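Beta-ketoacyl-[acyl-carrier-protein] synthase III (Pseudomonas aeruginosa, PDB 2X3E) probably catalyses the first condensation of bacterial fatty acid synthesis, joining acetyl-CoA and malonyl-ACP into 3-oxobutanoyl-ACP with release of carbon dioxide and CoA. Local coordinates at residues R4-V8 and I126-D132; P88-P92 and L104-L108; E174-F180 and V319-K325. The protein carries 1 engineered substitution. One frame throughout, in Å; residues are numbered along the deposited sequence. Where two conformers were deposited one is given.

Contact 1 of 3, residues R4-V8 and I126-D132; sequences RAAVV and ISAGLAD
Extended from Ala-5 onward, 4-8 brings Arg-4 within 5.2 Å (CA-CA) of Ser-127, while Ala-6 is nearest Ile-126 (CA-CA 6.0 Å). At Ile-126 (chi1 m, chi2 t), CB lies 4.3 Å from Ala-6 CB, and Ile-126 O takes hydrogen bonds from Arg-4 NE (2.8 Å) and Arg-4 NH2 (3.0 Å). Ser-127, chi1 m, sets its OG 3.1 Å from Arg-4 O, although Gly-123 O competes for the same proton. Gly-129 turns to positive phi (85°), with Gly-129 N 3.0 Å from Ile-126 O: a Schellman motif, the classic finish to a helix, here 114-127 at the dimer interface of the thiolase fold. Ile-126 O thus serves both the turn and an arginine just before strand 5-14. Ala-131 O accepts a weak hydrogen bond from Arg-4 NH2 (2.9 Å). Asp-132, chi1 m, points its CB away, yet its carboxylate returns to form a salt bridge, Asp-132 OD1 to Arg-4 NH2 at 2.7 Å; the Arg-4 side chain reaches it with chi1 and chi2 both t.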
loop_
_atom_site.group_PDB
_atom_site.type_symbol
_atom_site.label_atom_id
_atom_site.label_comp_id
_atom_site.label_asym_id
_atom_site.label_seq_id
_atom_site.Cartn_x
_atom_site.Cartn_y
_atom_site.Cartn_z
ATOM N N ARG A 4 2.919 -21.358 -11.966
ATOM C CA ARG A 4 1.669 -20.662 -11.545
ATOM C C ARG A 4 1.718 -19.165 -11.879
ATOM O O ARG A 4 2.492 -18.396 -11.289
ATOM C CB ARG A 4 1.420 -20.887 -10.055
ATOM C CG ARG A 4 0.015 -20.546 -9.603
ATOM C CD ARG A 4 -0.245 -21.054 -8.191
ATOM N NE ARG A 4 -1.105 -20.125 -7.455
ATOM C CZ ARG A 4 -2.376 -20.338 -7.119
ATOM N NH1 ARG A 4 -2.996 -21.475 -7.419
ATOM N NH2 ARG A 4 -3.033 -19.396 -6.462
ATOM N N ALA A 5 0.889 -18.763 -12.840
ATOM C CA ALA A 5 0.849 -17.387 -13.313
ATOM C C ALA A 5 -0.389 -16.671 -12.786
ATOM O O ALA A 5 -1.330 -17.299 -12.291
ATOM C CB ALA A 5 0.858 -17.356 -14.836
ATOM N N ALA A 6 -0.369 -15.348 -12.901
ATOM C CA ALA A 6 -1.537 -14.520 -12.648
ATOM C C ALA A 6 -2.083 -14.073 -13.991
ATOM O O ALA A 6 -1.355 -13.471 -14.776
ATOM C CB ALA A 6 -1.154 -13.314 -11.815
ATOM N N VAL A 7 -3.361 -14.358 -14.239
ATOM C CA VAL A 7 -3.992 -14.122 -15.532
ATOM C C VAL A 7 -5.120 -13.093 -15.448
ATOM O O VAL A 7 -6.040 -13.229 -14.644
ATOM C CB VAL A 7 -4.561 -15.441 -16.098
ATOM C CG1 VAL A 7 -5.357 -15.178 -17.363
ATOM C CG2 VAL A 7 -3.438 -16.438 -16.356
ATOM N N VAL A 8 -5.057 -12.070 -16.295
ATOM C CA VAL A 8 -6.147 -11.094 -16.399
ATOM C C VAL A 8 -7.375 -11.790 -16.990
ATOM O O VAL A 8 -7.280 -12.443 -18.027
ATOM C CB VAL A 8 -5.759 -9.886 -17.291
ATOM C CG1 VAL A 8 -6.947 -8.946 -17.479
ATOM C CG2 VAL A 8 -4.579 -9.129 -16.687
ATOM N N ILE A 126 -0.962 -14.097 -6.004
ATOM C CA ILE A 126 -1.594 -15.238 -6.668
ATOM C C ILE A 126 -0.549 -16.299 -7.016
ATOM O O ILE A 126 -0.739 -17.477 -6.719
ATOM C CB ILE A 126 -2.375 -14.801 -7.934
ATOM C CG1 ILE A 126 -3.651 -14.048 -7.539
ATOM C CG2 ILE A 126 -2.733 -16.008 -8.801
ATOM C CD1 ILE A 126 -4.291 -13.288 -8.691
ATOM N N SER A 127 0.562 -15.880 -7.624
ATOM C CA SER A 127 1.633 -16.813 -7.996
ATOM C C SER A 127 2.180 -17.577 -6.792
ATOM O O SER A 127 2.432 -18.775 -6.882
ATOM C CB SER A 127 2.784 -16.086 -8.701
ATOM O OG SER A 127 2.372 -15.622 -9.966
ATOM N N ALA A 128 2.337 -16.883 -5.664
ATOM C CA ALA A 128 2.865 -17.481 -4.436
ATOM C C ALA A 128 1.856 -18.355 -3.683
ATOM O O ALA A 128 2.213 -18.979 -2.672
ATOM C CB ALA A 128 3.386 -16.384 -3.500
ATOM N N GLY A 129 0.606 -18.381 -4.149
ATOM C CA GLY A 129 -0.432 -19.225 -3.557
ATOM C C GLY A 129 -1.165 -18.629 -2.361
ATOM O O GLY A 129 -1.838 -19.352 -1.621
ATOM N N LEU A 130 -1.047 -17.318 -2.162
ATOM C CA LEU A 130 -1.731 -16.645 -1.050
ATOM C C LEU A 130 -3.147 -16.211 -1.429
ATOM O O LEU A 130 -3.942 -15.831 -0.560
ATOM C CB LEU A 130 -0.920 -15.439 -0.557
ATOM C CG LEU A 130 0.143 -15.736 0.506
ATOM C CD1 LEU A 130 0.908 -17.003 0.216
ATOM C CD2 LEU A 130 1.091 -14.564 0.666
ATOM N N ALA A 131 -3.445 -16.271 -2.724
ATOM C CA ALA A 131 -4.775 -16.011 -3.257
ATOM C C ALA A 131 -4.900 -16.758 -4.581
ATOM O O ALA A 131 -3.902 -16.940 -5.276
ATOM C CB ALA A 131 -4.977 -14.511 -3.472
ATOM N N ASP A 132 -6.112 -17.197 -4.919
ATOM C CA ASP A 132 -6.371 -17.844 -6.210
ATOM C C ASP A 132 -7.060 -16.896 -7.192
ATOM O O ASP A 132 -7.168 -17.197 -8.375
ATOM C CB ASP A 132 -7.215 -19.105 -6.026
ATOM C CG ASP A 132 -6.521 -20.162 -5.173
ATOM O OD1 ASP A 132 -5.270 -20.231 -5.161
ATOM O OD2 ASP A 132 -7.238 -20.939 -4.517
#

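Contact 2 of 3, residues P88-P92 and L104-L108; sequences PATAP and LAFDL
This is a buried contact between the start of a helix and the strand that follows it, held by one carboxylate at the dimer-facing edge of a mixed sheet. After a cis peptide bond preceding Pro-88, the chain runs extended through Ala-89 (phi/psi -61/162°), and Ala-91 and Pro-92 are already helical, near -57/-45°. Segment 104-108 is strand throughout. Along the register, Ala-89 lies beside Asp-107 (CA-CA 5.6 Å), Ala-91 beside Phe-106 (5.1 Å) and Pro-92 beside Ala-105 (5.1 Å). Asp-107, chi1 m and chi2 near 0°, presents both oxygens to successive amides: Thr-90 N to Asp-107 OD2 at 2.8 Å, almost linear, and Ala-91 N to Asp-107 OD1, also 2.8 Å. Amides at the start of a helix lack carbonyl partners from a preceding turn, and a carboxylate is well suited to take them. The pair belongs to the beta-alpha-beta crossover of strand 75-79, helix 91-97 and strand 104-109. Strand alternation divides the faces: Ala-105 and Asp-107 point toward the helix start, whereas Phe-106 points away and packs on Ser-121 and Leu-125 of helix 114-127, giving the layering of the thiolase fold. Ala-105 CB packs against both Ala-91 CB (4.0 Å) and Pro-92 CG (4.1 Å). At Asp-107 the strand also pairs antiparallel with a strand of the second subunit, carrying the sheet across the dimer.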
loop_
_atom_site.group_PDB
_atom_site.type_symbol
_atom_site.label_atom_id
_atom_site.label_comp_id
_atom_site.label_asym_id
_atom_site.label_seq_id
_atom_site.Cartn_x
_atom_site.Cartn_y
_atom_site.Cartn_z
ATOM N N PRO A 88 -8.388 3.737 8.361
ATOM C CA PRO A 88 -7.704 2.631 7.702
ATOM C C PRO A 88 -7.502 2.838 6.204
ATOM O O PRO A 88 -7.761 3.922 5.674
ATOM C CB PRO A 88 -8.673 1.467 7.926
ATOM C CG PRO A 88 -10.011 2.098 7.875
ATOM C CD PRO A 88 -9.825 3.442 8.543
ATOM N N ALA A 89 -7.021 1.796 5.541
ATOM C CA ALA A 89 -7.075 1.717 4.093
ATOM C C ALA A 89 -8.531 1.750 3.603
ATOM O O ALA A 89 -9.478 1.522 4.367
ATOM C CB ALA A 89 -6.375 0.443 3.613
ATOM N N THR A 90 -8.704 2.048 2.321
ATOM C CA THR A 90 -10.025 2.076 1.691
ATOM C C THR A 90 -10.465 0.689 1.213
ATOM O O THR A 90 -11.660 0.395 1.166
ATOM C CB THR A 90 -10.018 3.079 0.519
ATOM O OG1 THR A 90 -9.693 4.377 1.030
ATOM C CG2 THR A 90 -11.382 3.139 -0.185
ATOM N N ALA A 91 -9.491 -0.164 0.889
ATOM C CA ALA A 91 -9.756 -1.482 0.305
ATOM C C ALA A 91 -10.683 -2.368 1.144
ATOM O O ALA A 91 -11.594 -2.989 0.594
ATOM C CB ALA A 91 -8.446 -2.206 0.010
ATOM N N PRO A 92 -10.473 -2.429 2.472
ATOM C CA PRO A 92 -11.402 -3.277 3.239
ATOM C C PRO A 92 -12.869 -2.858 3.078
ATOM O O PRO A 92 -13.726 -3.724 2.868
ATOM C CB PRO A 92 -10.922 -3.114 4.676
ATOM C CG PRO A 92 -9.462 -2.792 4.547
ATOM C CD PRO A 92 -9.356 -1.949 3.304
ATOM N N LEU A 104 -8.694 -10.714 1.840
ATOM C CA LEU A 104 -7.428 -10.006 1.990
ATOM C C LEU A 104 -7.624 -8.634 1.336
ATOM O O LEU A 104 -8.036 -8.571 0.190
ATOM C CB LEU A 104 -6.356 -10.829 1.267
ATOM C CG LEU A 104 -4.899 -10.448 1.055
ATOM C CD1 LEU A 104 -4.194 -11.677 0.459
ATOM C CD2 LEU A 104 -4.740 -9.243 0.160
ATOM N N ALA A 105 -7.364 -7.543 2.054
ATOM C CA ALA A 105 -7.608 -6.213 1.482
ATOM C C ALA A 105 -6.632 -5.170 2.002
ATOM O O ALA A 105 -6.443 -5.053 3.209
ATOM C CB ALA A 105 -9.048 -5.775 1.769
ATOM N N PHE A 106 -6.015 -4.429 1.084
ATOM C CA PHE A 106 -5.112 -3.334 1.448
ATOM C C PHE A 106 -4.950 -2.324 0.316
ATOM O O PHE A 106 -5.281 -2.624 -0.829
ATOM C CB PHE A 106 -3.736 -3.887 1.887
ATOM C CG PHE A 106 -2.945 -4.577 0.784
ATOM C CD1 PHE A 106 -2.068 -3.854 -0.025
ATOM C CD2 PHE A 106 -3.041 -5.955 0.590
ATOM C CE1 PHE A 106 -1.321 -4.483 -1.021
ATOM C CE2 PHE A 106 -2.299 -6.597 -0.392
ATOM C CZ PHE A 106 -1.437 -5.861 -1.209
ATOM N N ASP A 107 -4.453 -1.131 0.654
ATOM C CA ASP A 107 -4.145 -0.081 -0.330
ATOM C C ASP A 107 -2.640 -0.050 -0.609
ATOM O O ASP A 107 -1.831 -0.256 0.305
ATOM C CB ASP A 107 -4.577 1.310 0.166
ATOM C CG ASP A 107 -6.087 1.461 0.338
ATOM O OD1 ASP A 107 -6.852 0.496 0.108
ATOM O OD2 ASP A 107 -6.521 2.577 0.733
ATOM N N LEU A 108 -2.276 0.224 -1.866
ATOM C CA LEU A 108 -0.883 0.315 -2.303
ATOM C C LEU A 108 -0.633 1.728 -2.807
ATOM O O LEU A 108 -1.429 2.256 -3.580
ATOM C CB LEU A 108 -0.606 -0.712 -3.407
ATOM C CG LEU A 108 0.838 -0.832 -3.917
ATOM C CD1 LEU A 108 1.117 -2.265 -4.382
ATOM C CD2 LEU A 108 1.148 0.173 -5.039
#

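Contact 3 of 3, residues E174-F180 and V319-K325; sequences EGALLAF and VALRWPK
An antiparallel pair lies where the second sheet of the thiolase fold meets strand 5-14: the axes of 177-180 and 319-322 approach to 4.7 Å with their directions 160° apart. A classic beta bulge interrupts the register: Leu-178 (phi/psi -93/-39°) and Ala-179 both sit opposite Ala-320, with Leu-178 N to Ala-320 O at 2.8 Å and Ala-320 N to Ala-179 O at 3.1 Å. Phe-180 pairs with Val-319 as a non-hydrogen-bonded pair, CA-CA 4.6 Å. On the face shared by Leu-177, Phe-180, Val-319 and Leu-321, Phe-180 (chi1 m) lays its ring so that Val-319 CG1 stands 3.9 Å from the ring centroid, a CH-pi contact. The leucines adopt different rotamers, Leu-177 m,t and Leu-321 p,t, which bring Leu-177 CD2 to 4.3 Å from Leu-321 CD1. Val-319 lies about 11 Å, side chain to side chain, from His-250, a predicted active-site residue. Toward the other end, Gly-175 takes phi 98°, where a CB would jam against the preceding carbonyl O, which alone calls for glycine, and would also crowd Pro-324 CG. Arg-322 (m,t,m) lays a guanidinium face over Glu-174 CA. Glu-174 (m,t) forms a salt bridge with Lys-325, whose chain runs m,t,t before chi4 turns to p. Water 2 bridges Glu-174 OE2 (2.5 Å) and Lys-325 NZ (3.1 Å), beside Glu-174 OE1 to Lys-325 NZ at 3.0 Å.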
loop_
_atom_site.group_PDB
_atom_site.type_symbol
_atom_site.label_atom_id
_atom_site.label_comp_id
_atom_site.label_asym_id
_atom_site.label_seq_id
_atom_site.Cartn_x
_atom_site.Cartn_y
_atom_site.Cartn_z
ATOM N N GLU A 174 -3.306 -16.641 -22.637
ATOM C CA GLU A 174 -3.497 -15.223 -22.908
ATOM C C GLU A 174 -3.879 -14.554 -21.601
ATOM O O GLU A 174 -4.700 -15.088 -20.851
ATOM C CB GLU A 174 -4.621 -14.995 -23.918
ATOM C CG GLU A 174 -4.290 -15.418 -25.329
ATOM C CD GLU A 174 -5.471 -15.271 -26.277
ATOM O OE1 GLU A 174 -6.605 -15.018 -25.810
ATOM O OE2 GLU A 174 -5.265 -15.413 -27.495
ATOM N N GLY A 175 -3.274 -13.404 -21.324
ATOM C CA GLY A 175 -3.613 -12.613 -20.141
ATOM C C GLY A 175 -2.680 -12.815 -18.967
ATOM O O GLY A 175 -2.739 -12.066 -17.995
ATOM N N ALA A 176 -1.826 -13.832 -19.045
ATOM C CA ALA A 176 -0.812 -14.052 -18.024
ATOM C C ALA A 176 0.190 -12.905 -18.033
ATOM O O ALA A 176 0.642 -12.464 -19.090
ATOM C CB ALA A 176 -0.101 -15.376 -18.244
ATOM N N LEU A 177 0.530 -12.422 -16.847
ATOM C CA LEU A 177 1.515 -11.356 -16.714
ATOM C C LEU A 177 2.888 -11.981 -16.947
ATOM O O LEU A 177 3.299 -12.857 -16.194
ATOM C CB LEU A 177 1.426 -10.713 -15.328
ATOM C CG LEU A 177 0.055 -10.197 -14.893
ATOM C CD1 LEU A 177 0.158 -9.582 -13.504
ATOM C CD2 LEU A 177 -0.525 -9.204 -15.888
ATOM N N LEU A 178 3.588 -11.530 -17.989
ATOM C CA LEU A 178 4.780 -12.227 -18.503
ATOM C C LEU A 178 6.136 -11.781 -17.941
ATOM O O LEU A 178 7.042 -12.608 -17.739
ATOM C CB LEU A 178 4.828 -12.104 -20.028
ATOM C CG LEU A 178 3.694 -12.801 -20.778
ATOM C CD1 LEU A 178 3.829 -12.542 -22.270
ATOM C CD2 LEU A 178 3.688 -14.298 -20.473
ATOM N N ALA A 179 6.293 -10.481 -17.745
ATOM C CA ALA A 179 7.547 -9.911 -17.271
ATOM C C ALA A 179 7.260 -8.547 -16.675
ATOM O O ALA A 179 6.360 -7.862 -17.141
ATOM C CB ALA A 179 8.534 -9.782 -18.414
ATOM N N PHE A 180 8.015 -8.172 -15.641
ATOM C CA PHE A 180 7.892 -6.866 -15.009
ATOM C C PHE A 180 9.202 -6.092 -15.056
ATOM O O PHE A 180 10.292 -6.676 -15.083
ATOM C CB PHE A 180 7.500 -7.006 -13.536
ATOM C CG PHE A 180 6.059 -7.314 -13.304
ATOM C CD1 PHE A 180 5.150 -6.296 -13.076
ATOM C CD2 PHE A 180 5.617 -8.622 -13.269
ATOM C CE1 PHE A 180 3.813 -6.584 -12.830
ATOM C CE2 PHE A 180 4.282 -8.913 -13.031
ATOM C CZ PHE A 180 3.388 -7.894 -12.811
ATOM N N VAL A 319 4.803 -3.778 -17.486
ATOM C CA VAL A 319 4.402 -5.187 -17.474
ATOM C C VAL A 319 4.036 -5.601 -18.891
ATOM O O VAL A 319 3.337 -4.858 -19.581
ATOM C CB VAL A 319 3.153 -5.413 -16.603
ATOM C CG1 VAL A 319 2.923 -6.909 -16.382
ATOM C CG2 VAL A 319 3.277 -4.682 -15.277
ATOM N N ALA A 320 4.500 -6.773 -19.320
ATOM C CA ALA A 320 4.141 -7.327 -20.624
ATOM C C ALA A 320 3.111 -8.431 -20.432
ATOM O O ALA A 320 3.206 -9.206 -19.487
ATOM C CB ALA A 320 5.369 -7.889 -21.324
ATOM N N LEU A 321 2.139 -8.493 -21.336
ATOM C CA LEU A 321 1.175 -9.589 -21.383
ATOM C C LEU A 321 0.595 -9.685 -22.789
ATOM O O LEU A 321 0.692 -8.739 -23.567
ATOM C CB LEU A 321 0.047 -9.368 -20.365
ATOM C CG LEU A 321 -0.968 -8.244 -20.632
ATOM C CD1 LEU A 321 -2.202 -8.404 -19.729
ATOM C CD2 LEU A 321 -0.340 -6.853 -20.445
ATOM N N ARG A 322 0.013 -10.830 -23.123
ATOM C CA ARG A 322 -0.820 -10.924 -24.317
ATOM C C ARG A 322 -2.254 -10.696 -23.875
ATOM O O ARG A 322 -2.686 -11.248 -22.865
ATOM C CB ARG A 322 -0.652 -12.273 -25.012
ATOM C CG ARG A 322 0.731 -12.448 -25.654
ATOM C CD ARG A 322 0.849 -13.762 -26.411
ATOM N NE ARG A 322 0.522 -14.900 -25.550
ATOM C CZ ARG A 322 -0.422 -15.815 -25.793
ATOM N NH1 ARG A 322 -1.160 -15.785 -26.908
ATOM N NH2 ARG A 322 -0.618 -16.793 -24.917
ATOM N N TRP A 323 -2.978 -9.852 -24.606
ATOM C CA TRP A 323 -4.308 -9.424 -24.168
ATOM C C TRP A 323 -5.297 -10.574 -24.342
ATOM O O TRP A 323 -5.355 -11.176 -25.421
ATOM C CB TRP A 323 -4.775 -8.186 -24.948
ATOM C CG TRP A 323 -6.105 -7.660 -24.476
ATOM C CD1 TRP A 323 -7.289 -7.706 -25.144
ATOM C CD2 TRP A 323 -6.378 -7.044 -23.216
ATOM N NE1 TRP A 323 -8.285 -7.143 -24.385
ATOM C CE2 TRP A 323 -7.751 -6.728 -23.192
ATOM C CE3 TRP A 323 -5.595 -6.729 -22.104
ATOM C CZ2 TRP A 323 -8.359 -6.109 -22.099
ATOM C CZ3 TRP A 323 -6.201 -6.109 -21.014
ATOM C CH2 TRP A 323 -7.572 -5.810 -21.024
ATOM N N PRO A 324 -6.060 -10.898 -23.281
ATOM C CA PRO A 324 -7.003 -12.002 -23.347
ATOM C C PRO A 324 -8.355 -11.572 -23.893
ATOM O O PRO A 324 -8.597 -10.380 -24.100
ATOM C CB PRO A 324 -7.136 -12.417 -21.882
ATOM C CG PRO A 324 -7.007 -11.140 -21.137
ATOM C CD PRO A 324 -6.075 -10.265 -21.946
ATOM N N LYS A 325 -9.228 -12.545 -24.112
ATOM C CA LYS A 325 -10.594 -12.271 -24.549
ATOM C C LYS A 325 -11.418 -11.810 -23.350
ATOM O O LYS A 325 -11.768 -12.616 -22.484
ATOM C CB LYS A 325 -11.214 -13.521 -25.172
ATOM C CG LYS A 325 -10.444 -14.051 -26.383
ATOM C CD LYS A 325 -10.955 -15.411 -26.829
ATOM C CE LYS A 325 -10.128 -15.964 -27.983
ATOM N NZ LYS A 325 -8.696 -16.184 -27.601
HETATM O O HOH W 1 -8.495 -15.255 -23.471
HETATM O O HOH W 2 -6.520 -15.477 -29.668
HETATM O O HOH W 3 -0.040 -13.234 -21.517
#

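Taken together, the three contacts illustrate how a layered fold is tied together, with strand 5-14 joining its two sheets. Contact 2 falls along the chain between the two halves of contact 1; contact 3 follows both. Contacts 1 and 2, centres about 19 Å apart, serve the same sheet through strands 5-14 and 104-109, and both reach the second subunit of the homodimer. Contact 3 belongs to the sheet containing strands 177-184 and 315-322, about 13 Å from contact 1 between centres, yet the two meet directly: Val-8 N lies 2.9 Å from Gly-175 O and Ala-6 O 3.0 Å from Leu-177 N, both probable hydrogen bonds. Contacts 2 and 3 do not touch, their centres being about 25 Å apart.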